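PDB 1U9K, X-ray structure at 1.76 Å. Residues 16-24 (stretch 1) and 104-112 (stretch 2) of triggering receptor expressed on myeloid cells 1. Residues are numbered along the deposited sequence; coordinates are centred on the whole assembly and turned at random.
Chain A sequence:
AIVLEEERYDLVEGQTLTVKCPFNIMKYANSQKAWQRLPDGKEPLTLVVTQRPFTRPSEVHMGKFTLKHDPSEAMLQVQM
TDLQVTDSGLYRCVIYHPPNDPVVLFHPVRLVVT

Stretch 1 16-24: TLTVKCPFN
Stretch 2 (104-112) VLFHPVRLV

The two stretches run nearly antiparallel, the directions from CA 17 to CA 23 and from CA 105 to CA 111 lying 169° apart, yet no hydrogen bond joins them directly. L17 to P22 form a strand with phi between -65° and -132° and psi between 104° and 149°; V109 to V112 are likewise extended. The register pairs L17 with L111 (CA to CA 8.5 Å) and V19 with V109 (CA to CA 8.4 Å), a spacing that leaves room for side chains between the backbones. The chains then converge, so that the CA atoms of C21 and F106 are 5.3 Å apart. Together the stretches bury 421 Å².

At the wide end the contact is purely apolar and follows the alternation of the strands. L17, V19, V109 and L111 point their CA-to-CB bonds toward the opposing stretch, whereas T18 and R110 remain out of reach of it. L17 (chi1 172°, chi2 63°) and L111 (chi1 174°, chi2 64°) share the tp rotamer and meet through their methyls, L17 CD2 to L111 CD2 at 4.1 Å. V19 and V109 are both t, at 170° and 174°, and V19 CG1 lies 4.1 Å from V109 CG2. These are van der Waals distances between methyl groups, in a buried setting that suits them.

F106 marks the change from wide to close packing. Its backbone has a positive phi (61/-131), between L105 at -89/157 and H107 at -145/158. Its CA-to-CB bond points toward stretch 1, and chi1 of -163° (t) with chi2 of 49° lays the ring along the residues from V19 to P22. F106 has 76 Å² covered by stretch 1. The carbonyl of K20 sits over one ring face, with K20 O 3.8 Å from F106 CE1, while the K20 side chain (mttt) leads away from the contact. P22 CD approaches F106 CD1 at 3.7 Å, and V19 CG1 reaches F106 CD2 at 4.3 Å, both obliquely to the ring. C21, whose chi1 is -61° (m), places SG 4.0 Å from F106 CB and 5.0 Å from the ring centroid, 51° off the ring normal; this oblique sulfur-aromatic contact involves a sulfur that is covalently bonded elsewhere in the structure.

Beyond the ring, L105 adopts the mt rotamer (chi1 -57°, chi2 172°) and points toward stretch 1. Its CB lies 4.4 Å from C21 CB and 3.8 Å from P22 O, while its CD2 packs 3.7 Å from F23 CB. F23 (phi/psi -133/151) has chi1 65° (p) and chi2 91°, which carry its ring away from stretch 2 and leave CB to make this apolar contact. Here a water supplies the polar link: it donates to P22 O at 2.6 Å from its oxygen and accepts from F106 N at 2.8 Å, bridging two backbone groups too far apart to bond directly. N24 (chi1 179°, t) turns its side chain away to cap the helix that follows.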

# COMPACT_ATOMS: atom_id res chain seq x y z
N THR A 16 5.60 1.78 13.70
CA THR A 16 4.61 1.43 12.69
C THR A 16 4.66 2.50 11.60
O THR A 16 4.71 3.73 11.89
CB THR A 16 3.22 1.42 13.30
OG1 THR A 16 3.15 0.41 14.29
CG2 THR A 16 2.20 1.06 12.31
N LEU A 17 4.73 2.04 10.37
CA LEU A 17 4.60 2.91 9.20
C LEU A 17 3.14 3.10 8.89
O LEU A 17 2.40 2.11 8.83
CB LEU A 17 5.26 2.26 8.01
CG LEU A 17 5.05 2.93 6.66
CD1 LEU A 17 5.66 4.30 6.71
CD2 LEU A 17 5.53 2.08 5.50
N THR A 18 2.70 4.34 8.68
CA THR A 18 1.34 4.61 8.22
C THR A 18 1.45 5.46 6.97
O THR A 18 2.12 6.47 6.99
CB THR A 18 0.52 5.39 9.27
OG1 THR A 18 0.42 4.62 10.48
CG2 THR A 18 -0.91 5.55 8.84
N VAL A 19 0.75 5.06 5.91
CA VAL A 19 0.77 5.74 4.63
C VAL A 19 -0.69 5.90 4.22
O VAL A 19 -1.46 4.96 4.31
CB VAL A 19 1.52 4.89 3.59
CG1 VAL A 19 1.36 5.43 2.19
CG2 VAL A 19 2.96 4.77 3.99
N LYS A 20 -1.06 7.13 3.87
CA LYS A 20 -2.41 7.47 3.39
C LYS A 20 -2.33 7.72 1.90
O LYS A 20 -1.67 8.69 1.45
CB LYS A 20 -2.90 8.73 4.08
CG LYS A 20 -2.96 8.56 5.58
CD LYS A 20 -3.99 9.43 6.25
CE LYS A 20 -3.82 9.33 7.77
NZ LYS A 20 -5.17 9.57 8.50
N CYS A 21 -2.96 6.85 1.14
CA CYS A 21 -3.00 6.89 -0.31
C CYS A 21 -4.36 7.27 -0.84
O CYS A 21 -5.25 6.42 -0.86
CB CYS A 21 -2.63 5.53 -0.89
SG CYS A 21 -0.96 5.04 -0.41
N PRO A 22 -4.56 8.48 -1.29
CA PRO A 22 -5.84 8.82 -1.91
C PRO A 22 -6.05 8.04 -3.20
O PRO A 22 -5.09 7.73 -3.89
CB PRO A 22 -5.70 10.32 -2.24
CG PRO A 22 -4.64 10.82 -1.48
CD PRO A 22 -3.67 9.65 -1.28
N PHE A 23 -7.31 7.74 -3.51
CA PHE A 23 -7.65 7.21 -4.83
C PHE A 23 -8.86 7.94 -5.39
O PHE A 23 -9.73 8.39 -4.66
CB PHE A 23 -7.84 5.70 -4.86
CG PHE A 23 -9.00 5.18 -4.04
CD1 PHE A 23 -10.23 5.04 -4.61
CD2 PHE A 23 -8.82 4.80 -2.72
CE1 PHE A 23 -11.30 4.56 -3.87
CE2 PHE A 23 -9.86 4.33 -1.98
CZ PHE A 23 -11.12 4.22 -2.57
N ASN A 24 -8.92 8.02 -6.70
CA ASN A 24 -10.05 8.65 -7.38
C ASN A 24 -11.27 7.73 -7.35
O ASN A 24 -11.27 6.70 -8.05
CB ASN A 24 -9.61 8.97 -8.81
CG ASN A 24 -10.68 9.60 -9.61
OD1 ASN A 24 -11.86 9.33 -9.39
ND2 ASN A 24 -10.31 10.45 -10.53
N VAL A 104 -0.47 3.40 -10.22
CA VAL A 104 0.16 3.86 -8.99
C VAL A 104 -0.65 4.99 -8.38
O VAL A 104 -0.93 5.97 -9.04
CB VAL A 104 1.61 4.30 -9.28
CG1 VAL A 104 2.30 4.74 -8.05
CG2 VAL A 104 2.39 3.14 -9.99
N LEU A 105 -1.06 4.83 -7.12
CA LEU A 105 -1.67 5.87 -6.33
C LEU A 105 -0.59 6.69 -5.59
O LEU A 105 0.52 6.21 -5.33
CB LEU A 105 -2.63 5.25 -5.32
CG LEU A 105 -3.73 4.38 -5.94
CD1 LEU A 105 -4.45 3.69 -4.82
CD2 LEU A 105 -4.67 5.21 -6.79
N PHE A 106 -0.90 7.92 -5.22
CA PHE A 106 -0.04 8.65 -4.30
C PHE A 106 1.32 8.77 -4.98
O PHE A 106 1.38 9.12 -6.14
CB PHE A 106 -0.03 7.97 -2.92
CG PHE A 106 0.48 8.86 -1.82
CD1 PHE A 106 -0.00 10.14 -1.67
CD2 PHE A 106 1.44 8.39 -0.93
CE1 PHE A 106 0.47 10.96 -0.66
CE2 PHE A 106 1.91 9.20 0.08
CZ PHE A 106 1.43 10.48 0.22
N HIS A 107 2.40 8.44 -4.26
CA HIS A 107 3.72 8.38 -4.85
C HIS A 107 4.48 7.22 -4.16
O HIS A 107 4.06 6.75 -3.09
CB HIS A 107 4.41 9.73 -4.86
CG HIS A 107 4.36 10.47 -3.56
ND1 HIS A 107 3.24 11.13 -3.11
CD2 HIS A 107 5.31 10.67 -2.62
CE1 HIS A 107 3.49 11.67 -1.93
NE2 HIS A 107 4.74 11.42 -1.61
N PRO A 108 5.51 6.68 -4.80
CA PRO A 108 6.28 5.64 -4.16
C PRO A 108 6.82 6.15 -2.83
O PRO A 108 7.07 7.34 -2.64
CB PRO A 108 7.39 5.34 -5.18
CG PRO A 108 6.83 5.76 -6.48
CD PRO A 108 5.96 6.92 -6.18
N VAL A 109 6.94 5.23 -1.89
CA VAL A 109 7.36 5.43 -0.54
C VAL A 109 8.68 4.75 -0.39
O VAL A 109 8.73 3.55 -0.51
CB VAL A 109 6.35 4.72 0.44
CG1 VAL A 109 6.82 4.79 1.80
CG2 VAL A 109 4.95 5.34 0.30
N ARG A 110 9.74 5.49 -0.11
CA ARG A 110 11.06 4.95 0.19
C ARG A 110 11.12 4.85 1.72
O ARG A 110 11.28 5.86 2.40
CB ARG A 110 12.18 5.84 -0.35
CG ARG A 110 13.62 5.39 0.03
CD ARG A 110 14.05 4.05 -0.53
NE ARG A 110 14.12 4.19 -1.98
CZ ARG A 110 14.42 3.24 -2.83
NH1 ARG A 110 14.77 2.04 -2.42
NH2 ARG A 110 14.39 3.52 -4.11
N LEU A 111 10.94 3.65 2.23
CA LEU A 111 11.01 3.37 3.65
C LEU A 111 12.44 3.06 4.05
O LEU A 111 13.08 2.16 3.50
CB LEU A 111 10.09 2.21 4.00
CG LEU A 111 10.11 1.65 5.42
CD1 LEU A 111 9.62 2.76 6.37
CD2 LEU A 111 9.27 0.40 5.52
N VAL A 112 12.94 3.84 4.99
CA VAL A 112 14.27 3.63 5.59
C VAL A 112 14.10 3.42 7.08
O VAL A 112 13.73 4.32 7.79
CB VAL A 112 15.21 4.81 5.33
CG1 VAL A 112 16.61 4.54 5.87
CG2 VAL A 112 15.27 5.07 3.84
O HOH W 1 -3.52 8.90 -5.57